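Local coordinates for hypothetical protein DR_0824 (Deinococcus radiodurans, PDB 2IMR), which catalyses the zinc-dependent deamination of aminodeoxyfutalosine to futalosine in menaquinone biosynthesis and, less efficiently, that of adenosine and several related nucleosides, at residues G52-E64 and A69-H81. Sequence-based numbering, arbitrary orientation.
Sequences GAQSPGGVVVVGE and AGHPDELRRQYPH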
loop_
_atom_site.group_PDB
_atom_site.type_symbol
_atom_site.label_atom_id
_atom_site.label_comp_id
_atom_site.label_asym_id
_atom_site.label_seq_id
_atom_site.Cartn_x
_atom_site.Cartn_y
_atom_site.Cartn_z
ATOM N N GLY A 52 -4.972 7.997 17.266
ATOM C CA GLY A 52 -6.302 7.421 17.455
ATOM C C GLY A 52 -7.392 8.325 16.883
ATOM O O GLY A 52 -7.376 9.540 17.095
ATOM N N ALA A 53 -8.336 7.725 16.161
ATOM C CA ALA A 53 -9.446 8.463 15.558
ATOM C C ALA A 53 -10.599 8.543 16.549
ATOM O O ALA A 53 -10.660 7.765 17.503
ATOM C CB ALA A 53 -9.901 7.774 14.272
ATOM N N GLN A 54 -11.517 9.477 16.309
ATOM C CA GLN A 54 -12.659 9.696 17.189
ATOM C C GLN A 54 -13.974 9.757 16.412
ATOM O O GLN A 54 -14.032 10.310 15.312
ATOM C CB GLN A 54 -12.444 11.003 17.957
ATOM C CG GLN A 54 -10.967 11.280 18.227
ATOM C CD GLN A 54 -10.710 12.636 18.850
ATOM O OE1 GLN A 54 -9.579 13.130 18.834
ATOM N NE2 GLN A 54 -11.751 13.243 19.414
ATOM N N SER A 55 -15.034 9.205 16.990
ATOM C CA SER A 55 -16.336 9.199 16.326
ATOM C C SER A 55 -17.493 9.143 17.317
ATOM O O SER A 55 -17.544 8.256 18.170
ATOM C CB SER A 55 -16.418 8.004 15.370
ATOM O OG SER A 55 -17.706 7.890 14.795
ATOM N N PRO A 56 -18.443 10.093 17.220
ATOM C CA PRO A 56 -18.481 11.195 16.248
ATOM C C PRO A 56 -17.337 12.175 16.482
ATOM O O PRO A 56 -16.620 12.070 17.478
ATOM C CB PRO A 56 -19.846 11.832 16.500
ATOM C CG PRO A 56 -20.668 10.686 17.021
ATOM C CD PRO A 56 -19.704 10.034 17.977
ATOM N N GLY A 57 -17.169 13.127 15.569
ATOM C CA GLY A 57 -16.090 14.090 15.708
ATOM C C GLY A 57 -16.495 15.525 15.428
ATOM O O GLY A 57 -17.575 15.793 14.904
ATOM N N GLY A 58 -15.615 16.452 15.786
ATOM C CA GLY A 58 -15.891 17.859 15.576
ATOM C C GLY A 58 -14.633 18.692 15.677
ATOM O O GLY A 58 -13.640 18.278 16.283
ATOM N N VAL A 59 -14.669 19.870 15.065
ATOM C CA VAL A 59 -13.543 20.786 15.085
ATOM C C VAL A 59 -14.085 22.199 15.208
ATOM O O VAL A 59 -14.939 22.607 14.425
ATOM C CB VAL A 59 -12.719 20.703 13.786
ATOM C CG1 VAL A 59 -11.550 21.665 13.853
ATOM C CG2 VAL A 59 -12.222 19.279 13.568
ATOM N N VAL A 60 -13.619 22.944 16.202
ATOM C CA VAL A 60 -14.084 24.315 16.337
ATOM C C VAL A 60 -13.042 25.192 15.670
ATOM O O VAL A 60 -11.853 25.119 15.979
ATOM C CB VAL A 60 -14.258 24.739 17.811
ATOM C CG1 VAL A 60 -14.644 26.217 17.880
ATOM C CG2 VAL A 60 -15.344 23.903 18.458
ATOM N N VAL A 61 -13.495 26.013 14.736
ATOM C CA VAL A 61 -12.591 26.886 14.017
ATOM C C VAL A 61 -12.932 28.343 14.291
ATOM O O VAL A 61 -14.102 28.722 14.334
ATOM C CB VAL A 61 -12.667 26.617 12.492
ATOM C CG1 VAL A 61 -11.694 27.512 11.747
ATOM C CG2 VAL A 61 -12.353 25.153 12.211
ATOM N N VAL A 62 -11.898 29.142 14.509
ATOM C CA VAL A 62 -12.061 30.570 14.748
ATOM C C VAL A 62 -11.265 31.233 13.637
ATOM O O VAL A 62 -10.035 31.179 13.632
ATOM C CB VAL A 62 -11.485 30.990 16.116
ATOM C CG1 VAL A 62 -11.604 32.502 16.285
ATOM C CG2 VAL A 62 -12.231 30.277 17.232
ATOM N N GLY A 63 -11.961 31.845 12.686
ATOM C CA GLY A 63 -11.266 32.468 11.573
ATOM C C GLY A 63 -10.751 31.352 10.678
ATOM O O GLY A 63 -11.539 30.614 10.090
ATOM N N GLU A 64 -9.431 31.219 10.584
ATOM C CA GLU A 64 -8.814 30.165 9.781
ATOM C C GLU A 64 -7.934 29.319 10.688
ATOM O O GLU A 64 -7.033 28.617 10.220
ATOM C CB GLU A 64 -7.935 30.760 8.679
ATOM C CG GLU A 64 -8.660 31.610 7.662
ATOM C CD GLU A 64 -7.719 32.151 6.604
ATOM O OE1 GLU A 64 -7.100 31.336 5.888
ATOM O OE2 GLU A 64 -7.589 33.389 6.494
ATOM N N ALA A 69 -10.201 20.392 18.815
ATOM C CA ALA A 69 -10.607 19.237 18.028
ATOM C C ALA A 69 -10.784 18.054 18.960
ATOM O O ALA A 69 -9.881 17.716 19.728
ATOM C CB ALA A 69 -9.560 18.925 16.968
ATOM N N GLY A 70 -11.960 17.439 18.898
ATOM C CA GLY A 70 -12.249 16.294 19.741
ATOM C C GLY A 70 -13.694 15.876 19.582
ATOM O O GLY A 70 -14.266 15.989 18.496
ATOM N N HIS A 71 -14.293 15.382 20.659
ATOM C CA HIS A 71 -15.682 14.961 20.606
ATOM C C HIS A 71 -16.561 16.200 20.518
ATOM O O HIS A 71 -16.319 17.191 21.212
ATOM C CB HIS A 71 -16.053 14.153 21.852
ATOM C CG HIS A 71 -17.422 13.553 21.783
ATOM N ND1 HIS A 71 -17.640 12.233 21.453
ATOM C CD2 HIS A 71 -18.648 14.111 21.926
ATOM C CE1 HIS A 71 -18.940 12.005 21.391
ATOM N NE2 HIS A 71 -19.573 13.128 21.674
ATOM N N PRO A 72 -17.601 16.160 19.665
ATOM C CA PRO A 72 -18.539 17.268 19.459
ATOM C C PRO A 72 -19.333 17.750 20.671
ATOM O O PRO A 72 -19.509 18.956 20.853
ATOM C CB PRO A 72 -19.442 16.756 18.335
ATOM C CG PRO A 72 -19.419 15.276 18.528
ATOM C CD PRO A 72 -17.957 15.018 18.803
ATOM N N ASP A 73 -19.828 16.826 21.492
ATOM C CA ASP A 73 -20.597 17.234 22.665
ATOM C C ASP A 73 -19.725 18.069 23.587
ATOM O O ASP A 73 -20.181 19.056 24.164
ATOM C CB ASP A 73 -21.152 16.016 23.408
ATOM C CG ASP A 73 -22.219 15.286 22.612
ATOM O OD1 ASP A 73 -21.858 14.454 21.750
ATOM O OD2 ASP A 73 -23.419 15.555 22.839
ATOM N N GLU A 74 -18.466 17.673 23.727
ATOM C CA GLU A 74 -17.539 18.434 24.551
ATOM C C GLU A 74 -17.494 19.862 24.001
ATOM O O GLU A 74 -17.498 20.831 24.759
ATOM C CB GLU A 74 -16.135 17.822 24.486
ATOM C CG GLU A 74 -15.935 16.596 25.356
ATOM C CD GLU A 74 -16.010 16.919 26.841
ATOM O OE1 GLU A 74 -15.140 17.669 27.335
ATOM O OE2 GLU A 74 -16.940 16.427 27.513
ATOM N N LEU A 75 -17.473 19.976 22.674
ATOM C CA LEU A 75 -17.398 21.266 21.997
ATOM C C LEU A 75 -18.655 22.130 22.111
ATOM O O LEU A 75 -18.564 23.335 22.348
ATOM C CB LEU A 75 -17.044 21.045 20.517
ATOM C CG LEU A 75 -15.790 20.202 20.262
ATOM C CD1 LEU A 75 -15.562 20.020 18.768
ATOM C CD2 LEU A 75 -14.586 20.875 20.899
ATOM N N ARG A 76 -19.828 21.530 21.941
ATOM C CA ARG A 76 -21.065 22.295 22.035
ATOM C C ARG A 76 -21.201 22.854 23.447
ATOM O O ARG A 76 -21.889 23.852 23.672
ATOM C CB ARG A 76 -22.264 21.412 21.696
ATOM N N ARG A 77 -20.526 22.206 24.393
ATOM C CA ARG A 77 -20.561 22.627 25.786
ATOM C C ARG A 77 -19.493 23.680 26.058
ATOM O O ARG A 77 -19.651 24.517 26.945
ATOM C CB ARG A 77 -20.360 21.421 26.705
ATOM N N GLN A 78 -18.408 23.638 25.289
ATOM C CA GLN A 78 -17.320 24.596 25.456
ATOM C C GLN A 78 -17.560 25.857 24.635
ATOM O O GLN A 78 -17.059 26.930 24.974
ATOM C CB GLN A 78 -15.994 23.963 25.042
ATOM C CG GLN A 78 -15.634 22.718 25.825
ATOM C CD GLN A 78 -14.431 21.999 25.246
ATOM O OE1 GLN A 78 -13.328 22.543 25.209
ATOM N NE2 GLN A 78 -14.642 20.773 24.781
ATOM N N TYR A 79 -18.324 25.722 23.555
ATOM C CA TYR A 79 -18.644 26.848 22.681
ATOM C C TYR A 79 -20.142 26.832 22.376
ATOM O O TYR A 79 -20.559 26.403 21.302
ATOM C CB TYR A 79 -17.854 26.756 21.369
ATOM C CG TYR A 79 -16.356 26.639 21.546
ATOM C CD1 TYR A 79 -15.757 25.405 21.810
ATOM C CD2 TYR A 79 -15.539 27.765 21.474
ATOM C CE1 TYR A 79 -14.376 25.301 21.997
ATOM C CE2 TYR A 79 -14.163 27.673 21.660
ATOM C CZ TYR A 79 -13.589 26.442 21.919
ATOM O OH TYR A 79 -12.224 26.357 22.084
ATOM N N PRO A 80 -20.971 27.305 23.321
ATOM C CA PRO A 80 -22.428 27.335 23.146
ATOM C C PRO A 80 -22.944 28.313 22.091
ATOM O O PRO A 80 -24.055 28.153 21.584
ATOM C CB PRO A 80 -22.933 27.676 24.547
ATOM C CG PRO A 80 -21.850 28.558 25.077
ATOM C CD PRO A 80 -20.598 27.810 24.655
ATOM N N HIS A 81 -22.147 29.324 21.761
ATOM C CA HIS A 81 -22.567 30.306 20.769
ATOM C C HIS A 81 -22.045 29.984 19.372
ATOM O O HIS A 81 -22.389 30.657 18.402
ATOM C CB HIS A 81 -22.115 31.706 21.193
ATOM C CG HIS A 81 -22.811 32.214 22.418
ATOM N ND1 HIS A 81 -22.824 31.518 23.609
ATOM C CD2 HIS A 81 -23.530 33.340 22.635
ATOM C CE1 HIS A 81 -23.522 32.193 24.505
ATOM N NE2 HIS A 81 -23.962 33.303 23.939
#
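V60 sets CG1 over the Y79 ring and CG2 between Y79 and L75, the main apolar contact of strand 57-62 with helix 72-78 and the residue just after it. CG1 stands over the ring centre in a CH-pi contact, 3.9 Å from the centroid of Y79 and only 5° off the ring normal. With CG1 anti to the backbone N (chi1 176°), CG2 is left to fill the angle between the two partners, 3.7 Å from Y79 CD1 and 3.9 Å from L75 CD1. Were Y79 an alanine, V60 CG1 would probably lose its aromatic cover and a gap would open at the helix end.

L75 runs antiparallel alongside V60 and lays CD1 on the G58 backbone, 3.5 Å from G58 C; the P72 ring also lies close to this glycine. Farther along, P72 CG meets P56 CB at 4.0 Å, the P56 ring following a cis peptide bond. H71, at the N-cap position, has its CB pointing away from 52-64, but its ring comes back alongside P56, while NE2 donates in the ring plane to D73 OD1 (2.6 Å), on the anti side of the carboxylate. The extended Q54 chain brings NE2 to 3.1 Å from G70 CA.

G58 and G70 form an antiparallel hydrogen-bonded pair, in which G70 N donates to G58 O and the return bond is weak. This beta hairpin, 57-62 with 65-70, runs on into helix 72-78, which packs across the V60 face of a four-stranded mixed sheet, remote from the zinc-bearing TIM barrel. Strand 38-43 flanks 57-62 on its other side, and L75 also touches L40 and Y79 touches A67.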